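Local coordinates for tryptophanyl-tRNA synthetase (Thermus thermophilus, PDB 2EL7), which probably joins tryptophan to its cognate tRNA at the expense of ATP, as a homodimeric class I aminoacyl-tRNA synthetase, at residues A[23-26]-A[27-31]; A[58-61]-A[62-65]; A[81-84]-A[85-88]; A[303-306]-A[307-311]. One frame throughout, in Å; residues are numbered along the deposited sequence.

Interaction 1 (A[23-26]-A[27-31])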
ATOM      1  N   ILE A  23      17.172  -9.859  21.870  1.00 26.63           N
ATOM      2  CA  ILE A  23      18.438  -9.838  21.173  1.00 24.06           C
ATOM      3  C   ILE A  23      19.195 -11.142  21.345  1.00 26.33           C
ATOM      4  O   ILE A  23      19.742 -11.693  20.385  1.00 32.86           O
ATOM      5  CB  ILE A  23      19.300  -8.627  21.639  1.00 33.35           C
ATOM      6  CG1 ILE A  23      18.663  -7.322  21.142  1.00 32.43           C
ATOM      7  CG2 ILE A  23      20.712  -8.714  21.066  1.00 22.83           C
ATOM      8  CD1 ILE A  23      19.375  -6.088  21.595  1.00 31.38           C
ATOM      9  N   LYS A  24      19.230 -11.642  22.568  1.00 30.63           N
ATOM     10  CA  LYS A  24      19.912 -12.895  22.827  1.00 34.09           C
ATOM     11  C   LYS A  24      19.293 -13.978  21.943  1.00 32.84           C
ATOM     12  O   LYS A  24      19.997 -14.870  21.464  1.00 30.99           O
ATOM     13  CB  LYS A  24      19.794 -13.273  24.305  1.00 30.23           C
ATOM     14  CG  LYS A  24      20.087 -14.740  24.591  1.00 50.05           C
ATOM     15  CD  LYS A  24      20.346 -14.979  26.086  1.00 57.73           C
ATOM     16  CE  LYS A  24      21.755 -14.511  26.506  1.00 63.63           C
ATOM     17  NZ  LYS A  24      22.075 -13.086  26.143  1.00 66.31           N
ATOM     18  N   GLN A  25      17.988 -13.882  21.696  1.00 23.34           N
ATOM     19  CA  GLN A  25      17.329 -14.880  20.874  1.00 25.12           C
ATOM     20  C   GLN A  25      17.625 -14.677  19.393  1.00 28.39           C
ATOM     21  O   GLN A  25      17.830 -15.640  18.644  1.00 21.89           O
ATOM     22  CB  GLN A  25      15.823 -14.856  21.125  1.00 24.26           C
ATOM     23  CG  GLN A  25      15.075 -15.950  20.396  1.00 24.98           C
ATOM     24  CD  GLN A  25      13.576 -15.896  20.653  1.00 38.06           C
ATOM     25  OE1 GLN A  25      12.913 -14.891  20.358  1.00 31.59           O
ATOM     26  NE2 GLN A  25      13.028 -16.982  21.211  1.00 31.89           N
ATOM     27  N   TRP A  26      17.635 -13.418  18.973  1.00 26.21           N
ATOM     28  CA  TRP A  26      17.920 -13.083  17.581  1.00 28.82           C
ATOM     29  C   TRP A  26      19.295 -13.618  17.222  1.00 23.65           C
ATOM     30  O   TRP A  26      19.506 -14.141  16.132  1.00 24.23           O
ATOM     31  CB  TRP A  26      17.915 -11.562  17.368  1.00 27.93           C
ATOM     32  CG  TRP A  26      16.581 -10.931  17.499  1.00 29.58           C
ATOM     33  CD1 TRP A  26      15.370 -11.567  17.569  1.00 32.22           C
ATOM     34  CD2 TRP A  26      16.296  -9.524  17.513  1.00 34.38           C
ATOM     35  NE1 TRP A  26      14.354 -10.643  17.619  1.00 35.03           N
ATOM     36  CE2 TRP A  26      14.893  -9.382  17.584  1.00 29.90           C
ATOM     37  CE3 TRP A  26      17.093  -8.371  17.469  1.00 26.24           C
ATOM     38  CZ2 TRP A  26      14.267  -8.134  17.613  1.00 30.71           C
ATOM     39  CZ3 TRP A  26      16.470  -7.130  17.499  1.00 35.49           C
ATOM     40  CH2 TRP A  26      15.067  -7.022  17.569  1.00 35.73           C
ATOM     41  N   VAL A  27      20.234 -13.453  18.151  1.00 30.92           N
ATOM     42  CA  VAL A  27      21.601 -13.930  17.962  1.00 26.18           C
ATOM     43  C   VAL A  27      21.590 -15.449  17.769  1.00 25.09           C
ATOM     44  O   VAL A  27      22.279 -15.975  16.880  1.00 26.80           O
ATOM     45  CB  VAL A  27      22.491 -13.543  19.186  1.00 25.11           C
ATOM     46  CG1 VAL A  27      23.848 -14.177  19.062  1.00 18.15           C
ATOM     47  CG2 VAL A  27      22.660 -12.022  19.253  1.00 25.77           C
ATOM     48  N   ALA A  28      20.800 -16.153  18.585  1.00 21.11           N
ATOM     49  CA  ALA A  28      20.716 -17.616  18.464  1.00 27.60           C
ATOM     50  C   ALA A  28      20.151 -18.018  17.109  1.00 24.70           C
ATOM     51  O   ALA A  28      20.635 -18.961  16.490  1.00 35.26           O
ATOM     52  CB  ALA A  28      19.853 -18.245  19.616  1.00 17.57           C
ATOM     53  N   ILE A  29      19.135 -17.295  16.638  1.00 30.21           N
ATOM     54  CA  ILE A  29      18.524 -17.596  15.348  1.00 20.27           C
ATOM     55  C   ILE A  29      19.518 -17.398  14.216  1.00 26.69           C
ATOM     56  O   ILE A  29      19.533 -18.157  13.250  1.00 28.00           O
ATOM     57  CB  ILE A  29      17.299 -16.733  15.132  1.00 25.89           C
ATOM     58  CG1 ILE A  29      16.206 -17.184  16.116  1.00 22.10           C
ATOM     59  CG2 ILE A  29      16.835 -16.827  13.669  1.00 22.45           C
ATOM     60  CD1 ILE A  29      15.200 -16.083  16.463  1.00 24.00           C
ATOM     61  N   GLY A  30      20.371 -16.390  14.344  1.00 30.78           N
ATOM     62  CA  GLY A  30      21.382 -16.163  13.323  1.00 26.81           C
ATOM     63  C   GLY A  30      22.416 -17.285  13.273  1.00 26.80           C
ATOM     64  O   GLY A  30      22.871 -17.652  12.201  1.00 22.77           O
ATOM     65  N   GLU A  31      22.801 -17.830  14.425  1.00 25.69           N
ATOM     66  CA  GLU A  31      23.781 -18.920  14.441  1.00 25.48           C
ATOM     67  C   GLU A  31      23.188 -20.136  13.739  1.00 32.49           C
ATOM     68  O   GLU A  31      23.885 -20.882  13.049  1.00 37.57           O
ATOM     69  CB  GLU A  31      24.138 -19.327  15.877  1.00 20.48           C
ATOM     70  CG  GLU A  31      24.742 -18.224  16.713  1.00 29.32           C
ATOM     71  CD  GLU A  31      26.182 -17.983  16.369  1.00 35.66           C
ATOM     72  OE1 GLU A  31      26.591 -16.805  16.308  1.00 51.47           O
ATOM     73  OE2 GLU A  31      26.914 -18.975  16.162  1.00 40.46           O
TER
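Q25 and I29, one helical turn apart, meet through aliphatic carbon: CG of Q25 lies 3.9 Å from CD1 of I29. The isoleucine reaches back because its CG1 is anti to its own carbonyl carbon (chi1 -69°), which lays CG1 and CD1 alongside the backbone oxygen of Q25. A glutamine suits this place because its methylenes can pack while its amide is used elsewhere; the chain runs out extended, and NE2 bonds to the backbone oxygen of L180. Two residues back, CG2 of I23 faces CG2 of V27 at 4.2 Å, a looser apolar pair. Both pairs ride on regular i to i+4 bonds: N of I29 gives its hydrogen to O of Q25 at 2.9 Å, and N of V27 reaches O of I23 at 2.9 Å with an N-H...O angle of 164°. K24 makes a cation-pi contact with Y19 of the same helix. Beyond the helix, the indole of W26 packs on S6 and I8 of strand 4-8 and meets F39 edge-to-face, while I29 rests on V4. This is how the crossover helix of the beta-alpha-beta unit 4-8, 16-33, 37-41 packs in the Rossmann fold of class I synthetases.

Interaction 2 (A[58-61]-A[62-65])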
ATOM      1  N   LEU A  58      14.308  10.657  11.380  1.00 21.13           N
ATOM      2  CA  LEU A  58      14.152   9.211  11.127  1.00 27.08           C
ATOM      3  C   LEU A  58      15.282   8.488  10.412  1.00 21.75           C
ATOM      4  O   LEU A  58      15.591   7.350  10.739  1.00 29.23           O
ATOM      5  CB  LEU A  58      12.840   8.951  10.382  1.00 27.90           C
ATOM      6  CG  LEU A  58      12.394   7.527  10.035  1.00 30.80           C
ATOM      7  CD1 LEU A  58      12.289   6.688  11.289  1.00 19.93           C
ATOM      8  CD2 LEU A  58      11.043   7.603   9.318  1.00 20.53           C
ATOM      9  N   ALA A  59      15.891   9.128   9.426  1.00 29.50           N
ATOM     10  CA  ALA A  59      17.003   8.509   8.710  1.00 28.37           C
ATOM     11  C   ALA A  59      18.120   8.156   9.711  1.00 25.51           C
ATOM     12  O   ALA A  59      18.616   7.022   9.742  1.00 23.69           O
ATOM     13  CB  ALA A  59      17.524   9.465   7.623  1.00 22.69           C
ATOM     14  N   GLN A  60      18.489   9.123  10.548  1.00 24.49           N
ATOM     15  CA  GLN A  60      19.525   8.888  11.545  1.00 28.59           C
ATOM     16  C   GLN A  60      19.109   7.803  12.537  1.00 30.96           C
ATOM     17  O   GLN A  60      19.933   6.954  12.890  1.00 34.52           O
ATOM     18  CB  GLN A  60      19.858  10.169  12.310  1.00 30.74           C
ATOM     19  CG  GLN A  60      21.033  10.046  13.324  1.00 32.20           C
ATOM     20  CD  GLN A  60      22.361   9.589  12.666  1.00 51.96           C
ATOM     21  OE1 GLN A  60      22.617   9.892  11.490  1.00 48.12           O
ATOM     22  NE2 GLN A  60      23.215   8.872  13.436  1.00 44.58           N
ATOM     23  N   ARG A  61      17.851   7.823  12.991  1.00 23.79           N
ATOM     24  CA  ARG A  61      17.395   6.812  13.945  1.00 30.19           C
ATOM     25  C   ARG A  61      17.407   5.419  13.313  1.00 27.76           C
ATOM     26  O   ARG A  61      17.652   4.425  13.995  1.00 28.27           O
ATOM     27  CB  ARG A  61      15.985   7.124  14.461  1.00 36.00           C
ATOM     28  CG  ARG A  61      15.962   8.010  15.695  1.00 40.36           C
ATOM     29  CD  ARG A  61      14.717   8.851  15.731  1.00 41.53           C
ATOM     30  NE  ARG A  61      13.509   8.046  15.650  1.00 48.40           N
ATOM     31  CZ  ARG A  61      12.400   8.445  15.033  1.00 51.11           C
ATOM     32  NH1 ARG A  61      12.369   9.639  14.445  1.00 50.42           N
ATOM     33  NH2 ARG A  61      11.324   7.661  15.008  1.00 37.62           N
ATOM     34  N   THR A  62      17.159   5.354  12.011  1.00 20.44           N
ATOM     35  CA  THR A  62      17.146   4.072  11.335  1.00 21.39           C
ATOM     36  C   THR A  62      18.547   3.530  11.225  1.00 26.53           C
ATOM     37  O   THR A  62      18.774   2.330  11.399  1.00 23.35           O
ATOM     38  CB  THR A  62      16.552   4.202   9.945  1.00 23.22           C
ATOM     39  OG1 THR A  62      15.178   4.600  10.059  1.00 19.75           O
ATOM     40  CG2 THR A  62      16.672   2.895   9.173  1.00 17.74           C
ATOM     41  N   PHE A  63      19.494   4.429  10.961  1.00 32.36           N
ATOM     42  CA  PHE A  63      20.889   4.038  10.815  1.00 26.66           C
ATOM     43  C   PHE A  63      21.472   3.602  12.160  1.00 32.64           C
ATOM     44  O   PHE A  63      22.279   2.671  12.212  1.00 25.19           O
ATOM     45  CB  PHE A  63      21.696   5.209  10.240  1.00 36.60           C
ATOM     46  CG  PHE A  63      23.179   5.017  10.325  1.00 28.87           C
ATOM     47  CD1 PHE A  63      23.847   4.283   9.367  1.00 24.24           C
ATOM     48  CD2 PHE A  63      23.887   5.503  11.424  1.00 24.14           C
ATOM     49  CE1 PHE A  63      25.203   4.024   9.505  1.00 28.92           C
ATOM     50  CE2 PHE A  63      25.233   5.250  11.570  1.00 19.14           C
ATOM     51  CZ  PHE A  63      25.894   4.506  10.606  1.00 21.37           C
ATOM     52  N   GLU A  64      21.077   4.289  13.240  1.00 27.20           N
ATOM     53  CA  GLU A  64      21.555   3.958  14.582  1.00 22.28           C
ATOM     54  C   GLU A  64      20.968   2.624  15.012  1.00 23.60           C
ATOM     55  O   GLU A  64      21.623   1.870  15.711  1.00 32.52           O
ATOM     56  CB  GLU A  64      21.181   5.054  15.592  1.00 16.87           C
ATOM     57  CG  GLU A  64      22.010   6.326  15.472  1.00 32.77           C
ATOM     58  CD  GLU A  64      21.519   7.463  16.377  1.00 46.29           C
ATOM     59  OE1 GLU A  64      20.445   7.318  17.011  1.00 49.34           O
ATOM     60  OE2 GLU A  64      22.206   8.514  16.449  1.00 53.35           O
ATOM     61  N   ALA A  65      19.732   2.342  14.598  1.00 25.79           N
ATOM     62  CA  ALA A  65      19.073   1.071  14.910  1.00 26.59           C
ATOM     63  C   ALA A  65      19.943  -0.063  14.393  1.00 25.64           C
ATOM     64  O   ALA A  65      20.145  -1.070  15.071  1.00 30.72           O
ATOM     65  CB  ALA A  65      17.693   0.997  14.256  1.00 20.08           C
TER
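E64 turns back along helix 55-72 toward Q60, in the crossover helix of the beta-alpha-beta unit that joins strands 37-41 and 80-83. Its CB lies 3.5 Å from O of Q60, and CG, anti to the carbonyl carbon (chi1 -74°), passes the same oxygen at 3.4 Å. The chain runs on extended; CD passes NE2 of Q60 at 3.7 Å, and OE2 accepts from that nitrogen at 3.2 Å. That bond is nearly straight (169°) and leaves in the plane of the amide, but it meets OE2 from above the carboxylate plane; the two flat groups stand 82° apart. Q60 suits the pairing because it can bend at chi2 and offer an N-H without adding charge. With an alanine in place of E64, the Q60 amide is likely to lose this acceptor and be freer to turn.

On the buried side T62 packs on P10, a predicted ATP-binding residue, and on L328 of the second subunit. Its hydroxyl finds an acceptor within the helix: OG1 bonds to O of L58 at 2.9 Å. N of T62 also bonds to O of L58, at 2.8 Å, from the opposite face of its carbonyl plane.

Interaction 3 (A[81-84]-A[85-88]); sequences LFVQ and SHVP
The imidazole of H86 folds back over V83 because its CG stands anti to the carbonyl carbon (chi1 -68°). V83 has CG1 anti to its backbone N (chi1 174°); this rotation points the hydrogen of CB at the ring, with CG1 and CG2 reaching out over its rim. CB lies 3.7 Å from the centroid of the H86 ring, only 3° off the ring normal, a CH-pi contact over the centre of one face. CG2 approaches CE1 of H86 at 4.0 Å, while CG1 faces OG of S85 at 3.8 Å. A beta-branched valine suits the site, giving the ring a broad apolar surface.

Strand 80-83, an outer strand of the parallel sheet of the nucleotide-binding fold, ends here and turns through a short 3-10 segment toward helix 89-99. Its i to i+3 bonds are N of H86 to O of V83, 2.8 Å, and N of V87 to O of Q84, 3.1 Å; both donors stand above the acceptor's carbonyl plane. A water accepts from N of V83 at 2.8 Å and makes a weak bond to ND1 of H86; the firm polar contact of the ring is that of NE2 with the backbone oxygen of L328 of the second subunit. A leucine in place of H86 would probably leave that oxygen without its partner and V83 without the ring that covers it. S85 gives a small buried hydroxyl, which bonds to D43. Q84 extends toward D136, a predicted tryptophan-binding residue, and packs on L132.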
ATOM      1  N   LEU A  81      20.457  -8.377   7.201  1.00 25.93           N
ATOM      2  CA  LEU A  81      19.892  -7.179   7.815  1.00 21.18           C
ATOM      3  C   LEU A  81      19.624  -6.132   6.776  1.00 21.45           C
ATOM      4  O   LEU A  81      20.503  -5.804   5.992  1.00 25.35           O
ATOM      5  CB  LEU A  81      20.874  -6.620   8.830  1.00 26.31           C
ATOM      6  CG  LEU A  81      20.512  -5.369   9.639  1.00 33.32           C
ATOM      7  CD1 LEU A  81      19.286  -5.636  10.502  1.00 18.63           C
ATOM      8  CD2 LEU A  81      21.713  -5.009  10.533  1.00 26.63           C
ATOM      9  N   PHE A  82      18.411  -5.594   6.786  1.00 26.31           N
ATOM     10  CA  PHE A  82      18.009  -4.583   5.823  1.00 20.58           C
ATOM     11  C   PHE A  82      16.924  -3.656   6.373  1.00 29.59           C
ATOM     12  O   PHE A  82      16.323  -3.930   7.423  1.00 27.61           O
ATOM     13  CB  PHE A  82      17.524  -5.272   4.553  1.00 23.14           C
ATOM     14  CG  PHE A  82      16.320  -6.143   4.753  1.00 15.94           C
ATOM     15  CD1 PHE A  82      15.050  -5.640   4.548  1.00 20.57           C
ATOM     16  CD2 PHE A  82      16.462  -7.482   5.112  1.00 24.26           C
ATOM     17  CE1 PHE A  82      13.914  -6.464   4.692  1.00 30.48           C
ATOM     18  CE2 PHE A  82      15.354  -8.309   5.262  1.00 26.21           C
ATOM     19  CZ  PHE A  82      14.065  -7.794   5.049  1.00 24.21           C
ATOM     20  N   VAL A  83      16.695  -2.550   5.668  1.00 24.15           N
ATOM     21  CA  VAL A  83      15.694  -1.561   6.059  1.00 25.70           C
ATOM     22  C   VAL A  83      14.421  -1.793   5.253  1.00 26.49           C
ATOM     23  O   VAL A  83      14.469  -1.872   4.026  1.00 32.05           O
ATOM     24  CB  VAL A  83      16.183  -0.123   5.779  1.00 21.88           C
ATOM     25  CG1 VAL A  83      15.051   0.875   6.067  1.00 10.47           C
ATOM     26  CG2 VAL A  83      17.402   0.183   6.624  1.00 15.23           C
ATOM     27  N   GLN A  84      13.286  -1.878   5.938  1.00 22.55           N
ATOM     28  CA  GLN A  84      12.006  -2.128   5.281  1.00 24.13           C
ATOM     29  C   GLN A  84      11.805  -1.334   3.979  1.00 27.32           C
ATOM     30  O   GLN A  84      11.634  -1.943   2.921  1.00 22.50           O
ATOM     31  CB  GLN A  84      10.874  -1.883   6.282  1.00 17.14           C
ATOM     32  CG  GLN A  84       9.471  -2.065   5.750  1.00 25.57           C
ATOM     33  CD  GLN A  84       8.409  -1.979   6.862  1.00 35.21           C
ATOM     34  OE1 GLN A  84       8.654  -1.458   7.960  1.00 26.29           O
ATOM     35  NE2 GLN A  84       7.229  -2.493   6.569  1.00 36.19           N
ATOM     36  N   SER A  85      11.858   0.002   4.038  1.00 24.99           N
ATOM     37  CA  SER A  85      11.687   0.830   2.831  1.00 24.86           C
ATOM     38  C   SER A  85      12.668   0.572   1.678  1.00 24.41           C
ATOM     39  O   SER A  85      12.439   1.038   0.563  1.00 34.52           O
ATOM     40  CB  SER A  85      11.707   2.341   3.179  1.00 18.30           C
ATOM     41  OG  SER A  85      12.979   2.821   3.586  1.00 18.89           O
ATOM     42  N   HIS A  86      13.755  -0.152   1.915  1.00 24.28           N
ATOM     43  CA  HIS A  86      14.694  -0.436   0.829  1.00 20.21           C
ATOM     44  C   HIS A  86      14.199  -1.520  -0.121  1.00 23.80           C
ATOM     45  O   HIS A  86      14.707  -1.654  -1.216  1.00 26.65           O
ATOM     46  CB  HIS A  86      16.081  -0.778   1.380  1.00 17.15           C
ATOM     47  CG  HIS A  86      16.757   0.396   2.026  1.00 31.93           C
ATOM     48  ND1 HIS A  86      18.078   0.379   2.415  1.00 34.25           N
ATOM     49  CD2 HIS A  86      16.276   1.617   2.373  1.00 21.06           C
ATOM     50  CE1 HIS A  86      18.380   1.539   2.979  1.00 37.37           C
ATOM     51  NE2 HIS A  86      17.304   2.306   2.966  1.00 26.12           N
ATOM     52  N   VAL A  87      13.196  -2.285   0.295  1.00 25.54           N
ATOM     53  CA  VAL A  87      12.602  -3.290  -0.580  1.00 28.53           C
ATOM     54  C   VAL A  87      11.114  -2.943  -0.621  1.00 27.16           C
ATOM     55  O   VAL A  87      10.306  -3.480   0.117  1.00 39.73           O
ATOM     56  CB  VAL A  87      12.824  -4.692  -0.053  1.00 19.57           C
ATOM     57  CG1 VAL A  87      12.287  -5.709  -1.050  1.00 19.01           C
ATOM     58  CG2 VAL A  87      14.313  -4.892   0.193  1.00 16.36           C
ATOM     59  N   PRO A  88      10.749  -2.017  -1.502  1.00 32.34           N
ATOM     60  CA  PRO A  88       9.390  -1.512  -1.702  1.00 36.05           C
ATOM     61  C   PRO A  88       8.321  -2.477  -2.210  1.00 39.16           C
ATOM     62  O   PRO A  88       7.130  -2.184  -2.072  1.00 38.27           O
ATOM     63  CB  PRO A  88       9.621  -0.349  -2.660  1.00 36.27           C
ATOM     64  CG  PRO A  88      10.681  -0.939  -3.575  1.00 29.62           C
ATOM     65  CD  PRO A  88      11.654  -1.497  -2.547  1.00 33.74           C
TER
HETATM   66  O   HOH W   1      18.698  -2.162   3.716  1.00 25.45           O

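Interaction 4 (A[303-306]-A[307-311]); sequences LLEG and AKRAR
E305 and R309 touch one turn apart without a salt bridge: CG of E305 lies 4.0 Å from NH1 of R309, and their side chains cross at about a right angle. R309 bends at chi3 (-58°), which swings its guanidinium back so that O of E305 sits over the centre of one face, 4.1 Å above the plane. The tip is held elsewhere, by a bond from NH2 to OG1 of T80. Among charges, the nearer pair is OE2 of E305 and NZ of K308, 4.1 Å apart and beyond a salt bridge, where attraction is probably weak. K308, exposed and extended, runs its methylenes past O of L304, a use that suits a long, flexible lysine.

Backbone hydrogen bonds supply the regular frame. N of R309 reaches O of E305 at 3.3 Å, almost straight at 172°, and N of A310 reaches O of G306 at 3.0 Å. A water adds a bridge, donating to O of L304 at 2.7 Å and weakly accepting from NH2 of R311.

Small residues suit the inner face of helix 296-324, where A310 packs on F82 of strand 80-83 and on Y140. L303 packs on L81 and V83 of the same strand and also meets L328 of the second subunit.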
ATOM      1  N   LEU A 303      23.725  -3.051   5.213  1.00 19.19           N
ATOM      2  CA  LEU A 303      22.333  -2.767   4.866  1.00 29.23           C
ATOM      3  C   LEU A 303      22.101  -2.930   3.358  1.00 24.10           C
ATOM      4  O   LEU A 303      21.109  -3.510   2.933  1.00 26.09           O
ATOM      5  CB  LEU A 303      21.936  -1.335   5.300  1.00 25.19           C
ATOM      6  CG  LEU A 303      21.977  -1.053   6.813  1.00 21.58           C
ATOM      7  CD1 LEU A 303      21.489   0.347   7.103  1.00 16.18           C
ATOM      8  CD2 LEU A 303      21.090  -2.070   7.535  1.00 17.75           C
ATOM      9  N   LEU A 304      23.043  -2.441   2.563  1.00 27.15           N
ATOM     10  CA  LEU A 304      22.957  -2.496   1.113  1.00 21.69           C
ATOM     11  C   LEU A 304      22.947  -3.929   0.631  1.00 27.12           C
ATOM     12  O   LEU A 304      22.175  -4.295  -0.251  1.00 26.56           O
ATOM     13  CB  LEU A 304      24.148  -1.767   0.506  1.00 19.46           C
ATOM     14  CG  LEU A 304      24.003  -1.218  -0.917  1.00 36.94           C
ATOM     15  CD1 LEU A 304      23.040  -0.033  -0.885  1.00 35.95           C
ATOM     16  CD2 LEU A 304      25.383  -0.777  -1.476  1.00 27.71           C
ATOM     17  N   GLU A 305      23.816  -4.737   1.220  1.00 26.63           N
ATOM     18  CA  GLU A 305      23.943  -6.144   0.864  1.00 34.60           C
ATOM     19  C   GLU A 305      22.758  -6.969   1.425  1.00 31.20           C
ATOM     20  O   GLU A 305      22.304  -7.922   0.801  1.00 26.42           O
ATOM     21  CB  GLU A 305      25.289  -6.684   1.402  1.00 42.34           C
ATOM     22  CG  GLU A 305      25.905  -7.822   0.574  1.00 61.67           C
ATOM     23  CD  GLU A 305      26.534  -7.330  -0.738  1.00 71.29           C
ATOM     24  OE1 GLU A 305      26.658  -8.145  -1.687  1.00 74.76           O
ATOM     25  OE2 GLU A 305      26.910  -6.131  -0.819  1.00 73.07           O
ATOM     26  N   GLY A 306      22.276  -6.601   2.607  1.00 21.85           N
ATOM     27  CA  GLY A 306      21.156  -7.310   3.166  1.00 29.59           C
ATOM     28  C   GLY A 306      19.952  -7.098   2.258  1.00 36.33           C
ATOM     29  O   GLY A 306      19.128  -8.005   2.033  1.00 25.32           O
ATOM     30  N   ALA A 307      19.862  -5.891   1.709  1.00 25.56           N
ATOM     31  CA  ALA A 307      18.760  -5.552   0.835  1.00 29.35           C
ATOM     32  C   ALA A 307      18.811  -6.284  -0.509  1.00 33.15           C
ATOM     33  O   ALA A 307      17.765  -6.729  -1.010  1.00 36.08           O
ATOM     34  CB  ALA A 307      18.715  -4.033   0.619  1.00 27.66           C
ATOM     35  N   LYS A 308      20.003  -6.425  -1.093  1.00 31.96           N
ATOM     36  CA  LYS A 308      20.129  -7.107  -2.391  1.00 33.39           C
ATOM     37  C   LYS A 308      19.570  -8.501  -2.260  1.00 31.12           C
ATOM     38  O   LYS A 308      18.747  -8.941  -3.058  1.00 28.78           O
ATOM     39  CB  LYS A 308      21.596  -7.200  -2.837  1.00 34.67           C
ATOM     40  CG  LYS A 308      22.270  -5.857  -2.939  1.00 42.52           C
ATOM     41  CD  LYS A 308      23.599  -5.922  -3.677  1.00 58.58           C
ATOM     42  CE  LYS A 308      24.268  -4.539  -3.641  1.00 58.43           C
ATOM     43  NZ  LYS A 308      25.555  -4.489  -4.379  1.00 60.52           N
ATOM     44  N   ARG A 309      20.035  -9.167  -1.213  1.00 25.75           N
ATOM     45  CA  ARG A 309      19.651 -10.524  -0.860  1.00 30.38           C
ATOM     46  C   ARG A 309      18.144 -10.694  -0.597  1.00 33.55           C
ATOM     47  O   ARG A 309      17.530 -11.635  -1.098  1.00 35.60           O
ATOM     48  CB  ARG A 309      20.455 -10.918   0.381  1.00 24.15           C
ATOM     49  CG  ARG A 309      20.370 -12.353   0.768  1.00 33.80           C
ATOM     50  CD  ARG A 309      21.285 -12.586   1.985  1.00 39.34           C
ATOM     51  NE  ARG A 309      22.681 -12.222   1.744  1.00 33.04           N
ATOM     52  CZ  ARG A 309      23.437 -11.491   2.569  1.00 37.11           C
ATOM     53  NH1 ARG A 309      24.698 -11.228   2.251  1.00 43.39           N
ATOM     54  NH2 ARG A 309      22.946 -11.011   3.699  1.00 34.38           N
ATOM     55  N   ALA A 310      17.552  -9.787   0.189  1.00 26.89           N
ATOM     56  CA  ALA A 310      16.136  -9.876   0.490  1.00 27.22           C
ATOM     57  C   ALA A 310      15.303  -9.571  -0.765  1.00 31.74           C
ATOM     58  O   ALA A 310      14.293 -10.228  -1.029  1.00 34.05           O
ATOM     59  CB  ALA A 310      15.784  -8.909   1.611  1.00 18.77           C
ATOM     60  N   ARG A 311      15.741  -8.573  -1.537  1.00 31.34           N
ATOM     61  CA  ARG A 311      15.057  -8.161  -2.762  1.00 25.08           C
ATOM     62  C   ARG A 311      15.064  -9.236  -3.858  1.00 25.57           C
ATOM     63  O   ARG A 311      14.152  -9.295  -4.682  1.00 29.51           O
ATOM     64  CB  ARG A 311      15.685  -6.868  -3.299  1.00 23.09           C
ATOM     65  CG  ARG A 311      15.029  -6.341  -4.584  1.00 34.58           C
ATOM     66  CD  ARG A 311      15.287  -4.853  -4.799  1.00 41.75           C
ATOM     67  NE  ARG A 311      16.714  -4.551  -4.706  1.00 41.65           N
ATOM     68  CZ  ARG A 311      17.271  -3.799  -3.754  1.00 48.89           C
ATOM     69  NH1 ARG A 311      16.519  -3.241  -2.802  1.00 20.74           N
ATOM     70  NH2 ARG A 311      18.598  -3.654  -3.726  1.00 36.36           N
TER
HETATM   71  O   HOH W   2      20.923  -3.121  -2.384  1.00 30.50           O

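How the interactions relate
Along the chain the four contacts follow in series. Interactions 1 and 2 lie on successive crossover helices, 16-33 and 55-72, of the parallel sheet of the Rossmann fold; their centres are 22 Å apart and they do not touch. Interaction 3 begins on strand 80-83 and touches both interaction 2 and interaction 4, but not interaction 1: CG2 of V83 meets CG2 of T62 from interaction 2 at 3.8 Å, and CE2 of F82 meets CB of A310 from interaction 4 at 3.7 Å. Interactions 3 and 4 are the nearest pair, with centres 8 Å apart, so helix 296-324, far along the sequence, packs back on the nucleotide-binding fold. Interactions 2, 3 and 4 all touch the second subunit, tying this region to the dimer interface.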